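Local structure of succinate-acetate/proton symporter SatP (Escherichia coli K-12, 5ZUG) at residues S73-F77 with W108-T112; K121-V125 with L184-E188. The protein forms a hexameric channel for acetate and probably also carries succinate together with protons across the bacterial membrane. One frame throughout, in Å; residues are numbered along the deposited sequence.

Contact 1. Residues S73-F77 with W108-T112; sequences SYGSF and WGVFT
Tyr74 and Phe77 of helix 65-86 face Trp108, Phe111 and Thr112 of helix 98-117, forming an aromatic interface between two antiparallel helices of the helical bundle. The short segments cross at -164° with their axes 12.2 Å apart, a separation that suits large rings. Trp108 spans it. One face of its indole receives Phe77 CB, which lies 3.6 Å from the centroid of the six-membered ring. Phe77 CG stands anti to its backbone N (chi1 159°), and this carries the phenyl edge over the five-membered ring in an edge-to-face pair with planes at 68°. Phe77 CD1 there comes 3.5 Å from Trp108 NE1. Replacing Trp108 by an alanine would probably open a gap between the helices and leave the Phe77 edge without the face it packs on.

Phe111 turns its own edge toward the face of Tyr74 in an offset edge-to-face pair, centroids 5.4 Å apart. Beside it, the small Ser73 leaves room for the Phe111 ring, and its OG is hydrogen-bonded to Thr69 O and also to Tyr47 OH of a neighbouring subunit. Tyr74, whose side chain also touches bound nonyl glucoside, donates from OH to Thr112 OG1 at 2.7 Å. A threonine fits this buried spot because its hydroxyl can relay the bond: OG1, beside its own backbone N, donates in turn to Trp108 O at 2.7 Å, approaching that oxygen from the face opposite to Thr112 N.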
loop_
_atom_site.group_PDB
_atom_site.type_symbol
_atom_site.label_atom_id
_atom_site.label_comp_id
_atom_site.label_asym_id
_atom_site.label_seq_id
_atom_site.Cartn_x
_atom_site.Cartn_y
_atom_site.Cartn_z
ATOM N N SER A 73 3.917 -2.318 17.731
ATOM C CA SER A 73 3.336 -3.561 18.245
ATOM C C SER A 73 1.876 -3.391 18.654
ATOM O O SER A 73 1.048 -4.250 18.355
ATOM C CB SER A 73 4.148 -4.082 19.422
ATOM O OG SER A 73 5.407 -4.491 18.968
ATOM N N TYR A 74 1.533 -2.289 19.317
ATOM C CA TYR A 74 0.169 -2.105 19.791
ATOM C C TYR A 74 -0.791 -1.742 18.675
ATOM O O TYR A 74 -1.989 -2.019 18.797
ATOM C CB TYR A 74 0.110 -1.045 20.873
ATOM C CG TYR A 74 0.737 -1.487 22.156
ATOM C CD1 TYR A 74 0.321 -2.670 22.806
ATOM C CD2 TYR A 74 1.783 -0.747 22.704
ATOM C CE1 TYR A 74 0.910 -3.062 23.998
ATOM C CE2 TYR A 74 2.386 -1.123 23.874
ATOM C CZ TYR A 74 1.961 -2.273 24.522
ATOM O OH TYR A 74 2.630 -2.586 25.685
ATOM N N GLY A 75 -0.322 -1.039 17.643
ATOM C CA GLY A 75 -1.127 -0.892 16.443
ATOM C C GLY A 75 -1.430 -2.232 15.812
ATOM O O GLY A 75 -2.545 -2.480 15.359
ATOM N N SER A 76 -0.440 -3.121 15.788
ATOM C CA SER A 76 -0.664 -4.490 15.332
ATOM C C SER A 76 -1.603 -5.263 16.251
ATOM O O SER A 76 -2.414 -6.056 15.763
ATOM C CB SER A 76 0.665 -5.237 15.189
ATOM O OG SER A 76 1.461 -4.669 14.168
ATOM N N PHE A 77 -1.501 -5.073 17.574
ATOM C CA PHE A 77 -2.430 -5.742 18.481
ATOM C C PHE A 77 -3.868 -5.384 18.142
ATOM O O PHE A 77 -4.731 -6.259 18.040
ATOM C CB PHE A 77 -2.167 -5.363 19.929
ATOM C CG PHE A 77 -3.361 -5.603 20.827
ATOM C CD1 PHE A 77 -3.624 -6.877 21.330
ATOM C CD2 PHE A 77 -4.230 -4.565 21.163
ATOM C CE1 PHE A 77 -4.730 -7.119 22.159
ATOM C CE2 PHE A 77 -5.331 -4.800 21.980
ATOM C CZ PHE A 77 -5.578 -6.093 22.482
ATOM N N TRP A 108 0.354 -10.296 25.567
ATOM C CA TRP A 108 0.476 -8.848 25.399
ATOM C C TRP A 108 0.723 -8.177 26.749
ATOM O O TRP A 108 1.381 -7.132 26.826
ATOM C CB TRP A 108 -0.766 -8.270 24.695
ATOM C CG TRP A 108 -0.817 -8.584 23.190
ATOM C CD1 TRP A 108 -1.568 -9.549 22.578
ATOM C CD2 TRP A 108 -0.073 -7.944 22.143
ATOM N NE1 TRP A 108 -1.346 -9.544 21.225
ATOM C CE2 TRP A 108 -0.427 -8.575 20.930
ATOM C CE3 TRP A 108 0.858 -6.895 22.111
ATOM C CZ2 TRP A 108 0.116 -8.190 19.691
ATOM C CZ3 TRP A 108 1.394 -6.515 20.883
ATOM C CH2 TRP A 108 1.024 -7.161 19.692
ATOM N N GLY A 109 0.211 -8.780 27.827
ATOM C CA GLY A 109 0.551 -8.322 29.167
ATOM C C GLY A 109 2.022 -8.489 29.523
ATOM O O GLY A 109 2.603 -7.627 30.190
ATOM N N VAL A 110 2.630 -9.635 29.164
ATOM C CA VAL A 110 4.054 -9.803 29.483
ATOM C C VAL A 110 4.908 -8.868 28.626
ATOM O O VAL A 110 5.868 -8.272 29.126
ATOM C CB VAL A 110 4.514 -11.279 29.382
ATOM C CG1 VAL A 110 6.016 -11.402 29.598
ATOM C CG2 VAL A 110 3.749 -12.210 30.312
ATOM N N PHE A 111 4.560 -8.695 27.336
ATOM C CA PHE A 111 5.248 -7.700 26.506
ATOM C C PHE A 111 5.176 -6.323 27.141
ATOM O O PHE A 111 6.183 -5.617 27.222
ATOM C CB PHE A 111 4.663 -7.637 25.093
ATOM C CG PHE A 111 5.127 -6.421 24.306
ATOM C CD1 PHE A 111 6.444 -6.331 23.824
ATOM C CD2 PHE A 111 4.261 -5.350 24.087
ATOM C CE1 PHE A 111 6.884 -5.211 23.115
ATOM C CE2 PHE A 111 4.694 -4.217 23.392
ATOM C CZ PHE A 111 6.017 -4.149 22.900
ATOM N N THR A 112 3.985 -5.927 27.603
ATOM C CA THR A 112 3.812 -4.625 28.249
ATOM C C THR A 112 4.604 -4.525 29.548
ATOM O O THR A 112 5.120 -3.456 29.884
ATOM C CB THR A 112 2.328 -4.369 28.510
ATOM O OG1 THR A 112 1.599 -4.512 27.286
ATOM C CG2 THR A 112 2.092 -2.989 29.084
#

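Contact 2. Residues K121-V125 with L184-E188; sequences KGARV and LPIGE
A surface contact made largely by backbone joins Ala123, Arg124 and Val125, where helix 124-146 begins, to Ile186, Gly187 and Glu188 at the end of the modelled chain. The C-terminal tail that follows helix 149-179 turns back here and lays two carbonyls against the first turn of the other helix. Ala123 occupies the N-cap position, and its methyl offers no oxygen to the backbone N-H groups that open a helix; the tail supplies acceptors instead. Val125 N donates to Ile186 O at 3.2 Å in a nearly straight bond (N-H...O angle 165°), arriving close to the line of the carbonyl bond. Arg124 N is shared more loosely between two oxygens, in weak bonds to Ile186 O at 3.3 Å and to Gly187 O at 3.1 Å. Gly187 O also takes a CA-H...O contact from Ala123 CA at 3.3 Å.

Glycine suits position 187 on two counts. Its backbone angles (phi 101°, psi 48°) would press a CB against the preceding carbonyl oxygen, and that CB would also run into Arg124 CB. The Arg124 chain, bent at chi2 and chi3, brings one face of its guanidinium over Gly187 CA, near the rim of the group. Apolar packing backs the polar bonds where Ile186 CG2, anti to its own backbone N, rests on Ala123 CB. Both Val125 and Ile186 also touch Leu169 of helix 149-179, and Tyr168 OH of that helix bonds Pro185 O, tethering the tail just upstream. Carbonyl oxygens set at the N-terminal end of a helix would favourably meet its dipole, and the arrangement is one in which backbone carbonyls of a distant segment take up the first N-H groups of a helix, here fastening a C-terminal tail.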
loop_
_atom_site.group_PDB
_atom_site.type_symbol
_atom_site.label_atom_id
_atom_site.label_comp_id
_atom_site.label_asym_id
_atom_site.label_seq_id
_atom_site.Cartn_x
_atom_site.Cartn_y
_atom_site.Cartn_z
ATOM N N LYS A 121 13.207 5.987 32.688
ATOM C CA LYS A 121 13.817 7.293 32.500
ATOM C C LYS A 121 12.897 8.251 31.756
ATOM O O LYS A 121 13.224 9.440 31.634
ATOM C CB LYS A 121 15.158 7.165 31.766
ATOM C CG LYS A 121 16.159 6.258 32.481
ATOM C CD LYS A 121 17.417 6.086 31.660
ATOM C CE LYS A 121 18.067 7.435 31.380
ATOM N NZ LYS A 121 19.344 7.296 30.614
ATOM N N GLY A 122 11.768 7.759 31.244
ATOM C CA GLY A 122 10.814 8.620 30.590
ATOM C C GLY A 122 9.906 9.290 31.594
ATOM O O GLY A 122 9.984 9.058 32.800
ATOM N N ALA A 123 8.974 10.077 31.063
ATOM C CA ALA A 123 8.073 10.875 31.873
ATOM C C ALA A 123 7.232 10.007 32.813
ATOM O O ALA A 123 7.111 8.789 32.653
ATOM C CB ALA A 123 7.172 11.702 30.972
ATOM N N ARG A 124 6.629 10.673 33.807
ATOM C CA ARG A 124 5.937 9.968 34.888
ATOM C C ARG A 124 4.585 9.431 34.421
ATOM O O ARG A 124 4.226 8.293 34.735
ATOM C CB ARG A 124 5.782 10.902 36.104
ATOM C CG ARG A 124 6.441 10.427 37.430
ATOM C CD ARG A 124 7.101 11.590 38.258
ATOM N NE ARG A 124 6.180 12.677 38.650
ATOM C CZ ARG A 124 6.553 13.871 39.132
ATOM N NH1 ARG A 124 5.629 14.781 39.448
ATOM N NH2 ARG A 124 7.843 14.167 39.291
ATOM N N VAL A 125 3.825 10.229 33.664
ATOM C CA VAL A 125 2.599 9.719 33.046
ATOM C C VAL A 125 2.902 8.546 32.113
ATOM O O VAL A 125 2.138 7.576 32.061
ATOM C CB VAL A 125 1.844 10.837 32.304
ATOM C CG1 VAL A 125 0.616 10.265 31.634
ATOM C CG2 VAL A 125 1.444 11.933 33.267
ATOM N N LEU A 184 0.912 21.609 30.632
ATOM C CA LEU A 184 0.314 20.439 31.270
ATOM C C LEU A 184 1.405 19.594 31.912
ATOM O O LEU A 184 2.307 19.119 31.198
ATOM C CB LEU A 184 -0.472 19.592 30.262
ATOM C CG LEU A 184 -1.782 20.170 29.730
ATOM C CD1 LEU A 184 -2.472 19.165 28.826
ATOM C CD2 LEU A 184 -2.707 20.602 30.861
ATOM N N PRO A 185 1.352 19.338 33.222
ATOM C CA PRO A 185 2.427 18.574 33.874
ATOM C C PRO A 185 2.411 17.106 33.477
ATOM O O PRO A 185 1.378 16.431 33.526
ATOM C CB PRO A 185 2.161 18.771 35.370
ATOM C CG PRO A 185 1.239 19.940 35.442
ATOM C CD PRO A 185 0.425 19.922 34.199
ATOM N N ILE A 186 3.598 16.618 33.133
ATOM C CA ILE A 186 3.841 15.272 32.647
ATOM C C ILE A 186 4.817 14.515 33.542
ATOM O O ILE A 186 4.649 13.310 33.778
ATOM C CB ILE A 186 4.354 15.331 31.185
ATOM C CG1 ILE A 186 3.253 15.849 30.257
ATOM C CG2 ILE A 186 4.910 14.037 30.703
ATOM C CD1 ILE A 186 3.724 16.038 28.833
ATOM N N GLY A 187 5.878 15.188 34.003
ATOM C CA GLY A 187 6.873 14.571 34.849
ATOM C C GLY A 187 8.139 14.172 34.122
ATOM O O GLY A 187 8.607 13.042 34.293
ATOM N N GLU A 188 8.707 15.066 33.312
ATOM C CA GLU A 188 9.919 14.712 32.596
ATOM C C GLU A 188 10.981 14.309 33.618
ATOM O O GLU A 188 12.084 13.890 33.265
ATOM C CB GLU A 188 10.435 15.862 31.727
ATOM C CG GLU A 188 9.418 16.666 30.931
ATOM C CD GLU A 188 10.009 18.014 30.475
ATOM O OE1 GLU A 188 10.792 18.625 31.250
ATOM O OE2 GLU A 188 9.709 18.459 29.345
#

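The centre of contact 1 lies about 8 Å from the centre of the chain and that of contact 2 about 18 Å; the two centres are about 22 Å apart and the nearest atoms about 11 Å, so they do not touch. Along the chain they come in series: 73-77 with 108-112 first, then 121-125 with 184-188. Helix 98-117 of contact 1 is followed directly by helix 124-146, whose start belongs to contact 2 and which, further along, packs Phe130, Leu133, Thr134 and Phe137 against contact 1. One contact thus joins neighbouring helices inside the bundle, next to another subunit, while the other fastens the C-terminal tail at the surface of the same all-helical fold.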